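Local atomic coordinates of paraflagellar rod component (PDB entry 2Q0X), a protein that is of unknown function but has the alpha/beta-hydrolase fold and is named as a component of the trypanosome paraflagellar rod. Residues F54-N59 against A111-S116; G66-V71 against S134-I139; P150-E155 against L200-W205. All coordinates share one frame; numbering follows the deposited sequence.

Interaction 1: residues F54-N59 against A111-S116; sequences FDYFTN and ALFATS
Phe113, on strand 110-115, meets two aromatic residues of 54-59 at once. With Phe57 it forms an aromatic pair that is neither stacked nor edge-to-face: the ring centroids lie 5.9 Å apart, the planes are inclined at 60°, and the closest atoms, CE1 of Phe57 and CE1 of Phe113, are 3.8 Å apart. Phe113 reaches this far because its CG is anti to the backbone N (chi1 177°), which extends the ring off the strand. Trp43 meets both Phe57 and Phe113 edge-to-face, so the pair belongs to a larger aromatic cluster.

A methyl group meets the third ring: CG2 of Thr115 comes to 4.0 Å from CE2 of Phe54, the two side chains approaching from opposite directions. Phe54 also packs within its own segment, where its CB sits 3.6 Å above the plane of the Phe57 ring, toward the rim.

All this lies on one face of the central sheet of an alpha/beta-hydrolase fold, where the type I turn from Phe54 to Phe57 leads into helix 57-64.

Polar atoms border the contact. Tyr56 OH lies in the plane of the Phe113 ring at its edge, 3.7 Å from CZ, while hydrogen-bonding His283. Thr115 OG1 is hydrogen-bonded to Glu49 and Trp43. Just past the turn, Thr58 gives both its backbone N and OG1 to Asp55 O.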
loop_
_atom_site.group_PDB
_atom_site.type_symbol
_atom_site.label_atom_id
_atom_site.label_comp_id
_atom_site.label_asym_id
_atom_site.label_seq_id
_atom_site.Cartn_x
_atom_site.Cartn_y
_atom_site.Cartn_z
ATOM N N PHE A 54 9.185 4.626 8.950
ATOM C CA PHE A 54 10.291 5.257 9.647
ATOM C C PHE A 54 11.560 4.490 9.372
ATOM O O PHE A 54 11.615 3.284 9.594
ATOM C CB PHE A 54 10.019 5.319 11.149
ATOM C CG PHE A 54 8.880 6.209 11.490
ATOM C CD1 PHE A 54 9.097 7.518 11.885
ATOM C CD2 PHE A 54 7.573 5.754 11.350
ATOM C CE1 PHE A 54 8.034 8.357 12.167
ATOM C CE2 PHE A 54 6.501 6.575 11.637
ATOM C CZ PHE A 54 6.737 7.886 12.045
ATOM N N ASP A 55 12.568 5.205 8.882
ATOM C CA ASP A 55 13.878 4.641 8.635
ATOM C C ASP A 55 14.389 3.955 9.901
ATOM O O ASP A 55 14.928 2.851 9.811
ATOM C CB ASP A 55 14.877 5.730 8.137
ATOM C CG ASP A 55 14.625 6.161 6.682
ATOM O OD1 ASP A 55 13.722 5.603 6.026
ATOM O OD2 ASP A 55 15.332 7.069 6.187
ATOM N N TYR A 56 14.174 4.561 11.071
ATOM C CA TYR A 56 14.657 3.970 12.334
ATOM C C TYR A 56 14.100 2.588 12.697
ATOM O O TYR A 56 14.689 1.906 13.516
ATOM C CB TYR A 56 14.538 4.947 13.526
ATOM C CG TYR A 56 13.191 4.985 14.213
ATOM C CD1 TYR A 56 12.803 3.966 15.091
ATOM C CD2 TYR A 56 12.326 6.042 14.019
ATOM C CE1 TYR A 56 11.604 3.990 15.720
ATOM C CE2 TYR A 56 11.113 6.068 14.646
ATOM C CZ TYR A 56 10.751 5.044 15.505
ATOM O OH TYR A 56 9.525 5.064 16.147
ATOM N N PHE A 57 12.984 2.178 12.101
ATOM C CA PHE A 57 12.479 0.810 12.227
ATOM C C PHE A 57 13.508 -0.285 11.921
ATOM O O PHE A 57 13.427 -1.382 12.480
ATOM C CB PHE A 57 11.291 0.604 11.276
ATOM C CG PHE A 57 10.009 1.221 11.730
ATOM C CD1 PHE A 57 9.932 2.036 12.862
ATOM C CD2 PHE A 57 8.850 0.999 10.995
ATOM C CE1 PHE A 57 8.711 2.584 13.259
ATOM C CE2 PHE A 57 7.638 1.549 11.389
ATOM C CZ PHE A 57 7.571 2.333 12.518
ATOM N N THR A 58 14.444 -0.009 11.006
ATOM C CA THR A 58 15.525 -0.950 10.723
ATOM C C THR A 58 16.436 -1.098 11.942
ATOM O O THR A 58 16.827 -2.206 12.307
ATOM C CB THR A 58 16.338 -0.571 9.438
ATOM O OG1 THR A 58 16.927 0.724 9.563
ATOM C CG2 THR A 58 15.417 -0.554 8.226
ATOM N N ASN A 59 16.734 0.025 12.582
ATOM C CA ASN A 59 17.559 0.046 13.794
ATOM C C ASN A 59 16.813 -0.529 15.016
ATOM O O ASN A 59 17.373 -1.324 15.764
ATOM C CB ASN A 59 18.032 1.470 14.081
ATOM C CG ASN A 59 18.881 2.034 12.975
ATOM O OD1 ASN A 59 20.005 1.578 12.747
ATOM N ND2 ASN A 59 18.347 3.026 12.258
ATOM N N ALA A 111 3.273 -6.910 21.495
ATOM C CA ALA A 111 3.308 -5.497 21.816
ATOM C C ALA A 111 2.743 -4.728 20.613
ATOM O O ALA A 111 3.337 -4.725 19.530
ATOM C CB ALA A 111 4.750 -5.064 22.136
ATOM N N LEU A 112 1.581 -4.099 20.784
ATOM C CA LEU A 112 0.971 -3.325 19.699
ATOM C C LEU A 112 1.560 -1.919 19.647
ATOM O O LEU A 112 1.551 -1.209 20.645
ATOM C CB LEU A 112 -0.551 -3.218 19.858
ATOM C CG LEU A 112 -1.478 -4.139 19.056
ATOM C CD1 LEU A 112 -2.957 -3.755 19.282
ATOM C CD2 LEU A 112 -1.150 -4.106 17.587
ATOM N N PHE A 113 2.033 -1.528 18.462
ATOM C CA PHE A 113 2.704 -0.274 18.234
ATOM C C PHE A 113 1.969 0.451 17.092
ATOM O O PHE A 113 1.897 -0.043 15.975
ATOM C CB PHE A 113 4.169 -0.594 17.896
ATOM C CG PHE A 113 5.037 0.594 17.562
ATOM C CD1 PHE A 113 6.168 0.405 16.787
ATOM C CD2 PHE A 113 4.759 1.877 18.034
ATOM C CE1 PHE A 113 6.999 1.472 16.443
ATOM C CE2 PHE A 113 5.591 2.951 17.717
ATOM C CZ PHE A 113 6.709 2.745 16.918
ATOM N N ALA A 114 1.382 1.604 17.390
ATOM C CA ALA A 114 0.705 2.384 16.358
ATOM C C ALA A 114 1.277 3.763 16.302
ATOM O O ALA A 114 1.598 4.347 17.325
ATOM C CB ALA A 114 -0.794 2.461 16.593
ATOM N N THR A 115 1.424 4.261 15.076
ATOM C CA THR A 115 1.755 5.641 14.817
ATOM C C THR A 115 0.603 6.290 14.079
ATOM O O THR A 115 -0.175 5.619 13.400
ATOM C CB THR A 115 3.030 5.757 13.947
ATOM O OG1 THR A 115 2.889 4.948 12.768
ATOM C CG2 THR A 115 4.269 5.356 14.750
ATOM N N SER A 116 0.511 7.613 14.207
ATOM C CA SER A 116 -0.452 8.416 13.435
ATOM C C SER A 116 -1.920 7.959 13.654
ATOM O O SER A 116 -2.314 7.666 14.788
ATOM C CB SER A 116 -0.051 8.402 11.948
ATOM O OG SER A 116 -0.822 9.325 11.219
#

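Interaction 2: residues G66-V71 against S134-I139; sequences GDWAFV and SITRVI
The six-membered end of the Trp68 indole reaches across to Arg137, where CH2 of the ring stands 4.2 Å from CD of the arginine. It is the aliphatic part of Arg137 that makes this closest approach, and it comes obliquely to the indole. The two side chains cross at about a right angle, with the ring and guanidinium planes 35° apart. Thr136 adds a lighter touch from the same strand: its OG1 lies near the indole plane, at the ring edge, 4.3 Å from Trp68 CH2. Only 82 Å² is buried between the two segments, and the contact is van der Waals in kind.

Arg137 is bent at both chi2 (91°) and chi3 (-144°), a course that brings NE back to its neighbour's carbonyl, Thr136 O, in a weak hydrogen bond of 3.0 Å. Further out, NH1 forms a salt bridge with Asp295, and Thr136 OG1 is hydrogen-bonded to Glu109. Trp68 in turn has a cation-pi partner in Arg39, so the indole has arginines as neighbours both within this contact and beyond it.

Trp68 immediately precedes strand 69-73, and Arg137 lies near the start of strand 135-143. Strands 40-44 and 110-115 run between those two in the sheet, and Ala111 of the latter touches both Trp68 and Arg137. The contact therefore spans this end of the parallel strands, with helix 280-299 supplying Asp295 beside it.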
loop_
_atom_site.group_PDB
_atom_site.type_symbol
_atom_site.label_atom_id
_atom_site.label_comp_id
_atom_site.label_asym_id
_atom_site.label_seq_id
_atom_site.Cartn_x
_atom_site.Cartn_y
_atom_site.Cartn_z
ATOM N N GLY A 66 16.514 -11.089 18.800
ATOM C CA GLY A 66 16.764 -12.039 19.874
ATOM C C GLY A 66 15.771 -11.931 21.019
ATOM O O GLY A 66 15.691 -12.833 21.860
ATOM N N ASP A 67 15.003 -10.842 21.049
ATOM C CA ASP A 67 14.145 -10.530 22.191
ATOM C C ASP A 67 12.694 -10.354 21.725
ATOM O O ASP A 67 11.800 -11.048 22.209
ATOM C CB ASP A 67 14.673 -9.279 22.905
ATOM C CG ASP A 67 14.011 -9.042 24.235
ATOM O OD1 ASP A 67 13.589 -10.025 24.873
ATOM O OD2 ASP A 67 13.906 -7.870 24.652
ATOM N N TRP A 68 12.478 -9.438 20.777
ATOM C CA TRP A 68 11.197 -9.297 20.088
ATOM C C TRP A 68 11.379 -9.338 18.564
ATOM O O TRP A 68 12.303 -8.727 18.019
ATOM C CB TRP A 68 10.519 -7.964 20.459
ATOM C CG TRP A 68 10.082 -7.806 21.911
ATOM C CD1 TRP A 68 10.857 -7.423 22.965
ATOM C CD2 TRP A 68 8.755 -7.966 22.435
ATOM N NE1 TRP A 68 10.108 -7.359 24.105
ATOM C CE2 TRP A 68 8.811 -7.680 23.811
ATOM C CE3 TRP A 68 7.528 -8.318 21.876
ATOM C CZ2 TRP A 68 7.680 -7.738 24.639
ATOM C CZ3 TRP A 68 6.412 -8.393 22.701
ATOM C CH2 TRP A 68 6.501 -8.100 24.067
ATOM N N ALA A 69 10.486 -10.039 17.874
ATOM C CA ALA A 69 10.371 -9.907 16.437
ATOM C C ALA A 69 9.746 -8.540 16.149
ATOM O O ALA A 69 9.205 -7.912 17.046
ATOM C CB ALA A 69 9.528 -11.035 15.842
ATOM N N PHE A 70 9.877 -8.072 14.913
ATOM C CA PHE A 70 9.295 -6.812 14.472
ATOM C C PHE A 70 8.445 -7.111 13.237
ATOM O O PHE A 70 8.955 -7.610 12.243
ATOM C CB PHE A 70 10.378 -5.757 14.163
ATOM C CG PHE A 70 9.827 -4.354 14.002
ATOM C CD1 PHE A 70 9.826 -3.721 12.759
ATOM C CD2 PHE A 70 9.279 -3.681 15.085
ATOM C CE1 PHE A 70 9.310 -2.446 12.594
ATOM C CE2 PHE A 70 8.748 -2.409 14.923
ATOM C CZ PHE A 70 8.758 -1.793 13.657
ATOM N N VAL A 71 7.138 -6.859 13.350
ATOM C CA VAL A 71 6.188 -7.153 12.292
ATOM C C VAL A 71 5.472 -5.871 11.898
ATOM O O VAL A 71 5.103 -5.086 12.766
ATOM C CB VAL A 71 5.127 -8.182 12.730
ATOM C CG1 VAL A 71 4.126 -8.450 11.592
ATOM C CG2 VAL A 71 5.791 -9.503 13.195
ATOM N N SER A 134 -3.249 -11.970 24.902
ATOM C CA SER A 134 -1.939 -12.029 24.280
ATOM C C SER A 134 -1.361 -10.643 23.918
ATOM O O SER A 134 -0.190 -10.527 23.541
ATOM C CB SER A 134 -2.009 -12.977 23.077
ATOM O OG SER A 134 -2.364 -14.289 23.521
ATOM N N ILE A 135 -2.162 -9.584 24.052
ATOM C CA ILE A 135 -1.686 -8.219 23.794
ATOM C C ILE A 135 -1.188 -7.630 25.135
ATOM O O ILE A 135 -1.984 -7.212 25.984
ATOM C CB ILE A 135 -2.794 -7.367 23.113
ATOM C CG1 ILE A 135 -3.210 -8.033 21.786
ATOM C CG2 ILE A 135 -2.317 -5.912 22.888
ATOM C CD1 ILE A 135 -4.469 -7.472 21.135
ATOM N N THR A 136 0.126 -7.662 25.354
ATOM C CA THR A 136 0.694 -7.428 26.690
ATOM C C THR A 136 1.300 -6.037 26.879
ATOM O O THR A 136 1.627 -5.635 27.989
ATOM C CB THR A 136 1.758 -8.496 27.049
ATOM O OG1 THR A 136 2.736 -8.550 26.020
ATOM C CG2 THR A 136 1.140 -9.879 27.226
ATOM N N ARG A 137 1.451 -5.307 25.790
ATOM C CA ARG A 137 2.007 -3.957 25.829
ATOM C C ARG A 137 1.425 -3.200 24.683
ATOM O O ARG A 137 1.152 -3.760 23.637
ATOM C CB ARG A 137 3.546 -3.942 25.688
ATOM C CG ARG A 137 4.317 -4.296 26.939
ATOM C CD ARG A 137 4.607 -5.781 27.010
ATOM N NE ARG A 137 4.558 -6.309 28.390
ATOM C CZ ARG A 137 5.626 -6.598 29.108
ATOM N NH1 ARG A 137 6.831 -6.387 28.622
ATOM N NH2 ARG A 137 5.502 -7.101 30.303
ATOM N N VAL A 138 1.237 -1.909 24.901
ATOM C CA VAL A 138 0.785 -1.018 23.870
ATOM C C VAL A 138 1.734 0.183 23.814
ATOM O O VAL A 138 2.129 0.728 24.835
ATOM C CB VAL A 138 -0.684 -0.586 24.104
ATOM C CG1 VAL A 138 -1.112 0.409 23.069
ATOM C CG2 VAL A 138 -1.641 -1.843 24.097
ATOM N N ILE A 139 2.102 0.576 22.600
ATOM C CA ILE A 139 2.919 1.760 22.369
ATOM C C ILE A 139 2.203 2.628 21.352
ATOM O O ILE A 139 1.918 2.172 20.257
ATOM C CB ILE A 139 4.339 1.388 21.801
ATOM C CG1 ILE A 139 5.088 0.433 22.737
ATOM C CG2 ILE A 139 5.138 2.665 21.481
ATOM C CD1 ILE A 139 6.038 -0.557 22.024
#

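Interaction 3: residues P150-E155 against L200-W205; sequences PLFTPE and LQEAVW
Phe152 lays one ring face against the CG methylene of Gln201, and this is the tight part of the contact. The methylene sits almost exactly over the ring centre, 3.6 Å from the centroid and 6° off the ring normal, a CH-pi interaction. CG of Gln201 is directed at the ring by its position anti to the backbone N (chi1 -168°). The opposite face of the ring is backed by CB of Leu151.

Looser packing is found at the ring edge. There OE2 of Glu202 lies near the ring plane, 3.8 Å from Phe152 CE1, its carboxylate turned nearly perpendicular to the ring at 87°. Glu202 is partly exposed, unlike the buried Phe152 and Gln201.

The contact joins the loop before helix 154-170 to the first turn of helix 200-209, both in the largely helical excursion between strands 135-143 and 227-232, where alpha/beta-hydrolases often carry a cap. Gln201 NE2 is hydrogen-bonded to Asn206 and OE1 to Cys145 N; Glu202 is hydrogen-bonded through OE1 to Thr199 OG1 and through OE2 to Tyr183 OH. With its amide engaged, Gln201 offers the ring an apolar methylene, while the slightly positive C-H rim probably favours the approach of the carboxylate oxygen.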
loop_
_atom_site.group_PDB
_atom_site.type_symbol
_atom_site.label_atom_id
_atom_site.label_comp_id
_atom_site.label_asym_id
_atom_site.label_seq_id
_atom_site.Cartn_x
_atom_site.Cartn_y
_atom_site.Cartn_z
ATOM N N PRO A 150 -8.260 25.737 15.402
ATOM C CA PRO A 150 -9.642 25.745 14.883
ATOM C C PRO A 150 -10.193 24.371 14.440
ATOM O O PRO A 150 -11.408 24.215 14.310
ATOM C CB PRO A 150 -9.570 26.722 13.698
ATOM C CG PRO A 150 -8.128 26.764 13.324
ATOM C CD PRO A 150 -7.373 26.601 14.605
ATOM N N LEU A 151 -9.314 23.400 14.202
ATOM C CA LEU A 151 -9.740 22.029 13.926
ATOM C C LEU A 151 -10.328 21.313 15.146
ATOM O O LEU A 151 -11.225 20.489 14.995
ATOM C CB LEU A 151 -8.575 21.208 13.390
ATOM C CG LEU A 151 -8.119 21.512 11.966
ATOM C CD1 LEU A 151 -6.937 20.615 11.620
ATOM C CD2 LEU A 151 -9.272 21.341 10.957
ATOM N N PHE A 152 -9.835 21.640 16.346
ATOM C CA PHE A 152 -10.176 20.888 17.565
ATOM C C PHE A 152 -10.962 21.684 18.611
ATOM O O PHE A 152 -11.271 21.169 19.669
ATOM C CB PHE A 152 -8.909 20.263 18.161
ATOM C CG PHE A 152 -8.246 19.304 17.234
ATOM C CD1 PHE A 152 -8.848 18.081 16.952
ATOM C CD2 PHE A 152 -7.053 19.631 16.605
ATOM C CE1 PHE A 152 -8.281 17.199 16.096
ATOM C CE2 PHE A 152 -6.467 18.747 15.715
ATOM C CZ PHE A 152 -7.087 17.526 15.457
ATOM N N THR A 153 -11.308 22.925 18.312
ATOM C CA THR A 153 -12.319 23.628 19.089
ATOM C C THR A 153 -13.658 22.876 18.954
ATOM O O THR A 153 -13.877 22.183 17.955
ATOM C CB THR A 153 -12.525 25.071 18.580
ATOM O OG1 THR A 153 -13.000 25.032 17.230
ATOM C CG2 THR A 153 -11.233 25.884 18.658
ATOM N N PRO A 154 -14.556 23.009 19.951
ATOM C CA PRO A 154 -15.876 22.364 19.893
ATOM C C PRO A 154 -16.583 22.507 18.542
ATOM O O PRO A 154 -17.192 21.539 18.069
ATOM C CB PRO A 154 -16.670 23.097 20.983
ATOM C CG PRO A 154 -15.626 23.448 22.006
ATOM C CD PRO A 154 -14.377 23.773 21.205
ATOM N N GLU A 155 -16.487 23.700 17.939
ATOM C CA GLU A 155 -17.128 24.008 16.659
ATOM C C GLU A 155 -16.476 23.297 15.470
ATOM O O GLU A 155 -17.174 22.771 14.603
ATOM C CB GLU A 155 -17.138 25.528 16.410
ATOM N N LEU A 200 -3.971 10.464 18.866
ATOM C CA LEU A 200 -3.785 10.837 20.256
ATOM C C LEU A 200 -4.291 12.237 20.604
ATOM O O LEU A 200 -4.523 12.527 21.780
ATOM C CB LEU A 200 -2.325 10.706 20.631
ATOM C CG LEU A 200 -1.813 9.268 20.694
ATOM C CD1 LEU A 200 -0.453 9.251 21.321
ATOM C CD2 LEU A 200 -2.752 8.374 21.461
ATOM N N GLN A 201 -4.445 13.123 19.611
ATOM C CA GLN A 201 -5.123 14.399 19.864
ATOM C C GLN A 201 -6.510 14.166 20.475
ATOM O O GLN A 201 -6.843 14.714 21.526
ATOM C CB GLN A 201 -5.244 15.225 18.589
ATOM C CG GLN A 201 -5.664 16.683 18.800
ATOM C CD GLN A 201 -4.551 17.542 19.351
ATOM O OE1 GLN A 201 -3.371 17.231 19.167
ATOM N NE2 GLN A 201 -4.917 18.645 20.033
ATOM N N GLU A 202 -7.320 13.339 19.822
ATOM C CA GLU A 202 -8.686 13.079 20.302
ATOM C C GLU A 202 -8.710 12.110 21.496
ATOM O O GLU A 202 -9.489 12.289 22.431
ATOM C CB GLU A 202 -9.547 12.518 19.165
ATOM C CG GLU A 202 -9.733 13.497 17.987
ATOM C CD GLU A 202 -8.828 13.227 16.802
ATOM O OE1 GLU A 202 -7.710 12.678 16.978
ATOM O OE2 GLU A 202 -9.237 13.595 15.678
ATOM N N ALA A 203 -7.838 11.102 21.457
ATOM C CA ALA A 203 -7.812 10.054 22.484
ATOM C C ALA A 203 -7.245 10.530 23.832
ATOM O O ALA A 203 -7.698 10.081 24.872
ATOM C CB ALA A 203 -7.041 8.859 21.987
ATOM N N VAL A 204 -6.256 11.433 23.804
ATOM C CA VAL A 204 -5.536 11.803 25.025
ATOM C C VAL A 204 -5.423 13.322 25.249
ATOM O O VAL A 204 -5.808 13.822 26.298
ATOM C CB VAL A 204 -4.122 11.159 25.031
ATOM C CG1 VAL A 204 -3.255 11.711 26.152
ATOM C CG2 VAL A 204 -4.221 9.642 25.144
ATOM N N TRP A 205 -4.916 14.046 24.269
ATOM C CA TRP A 205 -4.520 15.432 24.472
ATOM C C TRP A 205 -5.711 16.327 24.776
ATOM O O TRP A 205 -5.771 16.966 25.841
ATOM C CB TRP A 205 -3.768 15.960 23.246
ATOM C CG TRP A 205 -2.899 17.133 23.552
ATOM C CD1 TRP A 205 -3.098 18.409 23.165
ATOM C CD2 TRP A 205 -1.693 17.122 24.328
ATOM N NE1 TRP A 205 -2.090 19.211 23.646
ATOM C CE2 TRP A 205 -1.213 18.443 24.367
ATOM C CE3 TRP A 205 -0.970 16.120 24.990
ATOM C CZ2 TRP A 205 -0.038 18.797 25.042
ATOM C CZ3 TRP A 205 0.200 16.462 25.659
ATOM C CH2 TRP A 205 0.658 17.792 25.677
#

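How the interactions relate
Interactions 1 and 2 are neighbours, their centres 11 Å apart, and they interlock along the chain because their segments alternate. Helix 57-64 leads on to strand 69-73, while strands 110-115 and 135-143 lie side by side in the main sheet. Probable backbone hydrogen bonds join them directly, Leu112 O to Ile139 N and Leu112 N to Arg137 O. Interaction 3 comes later in the chain, across its centre, about 24 Å from interaction 1 and 29 Å from interaction 2 between centres, and touches neither. Strand 135-143 precedes helix 154-170, so the chain passes from the sheet core of the hydrolase fold into the helical region holding interaction 3.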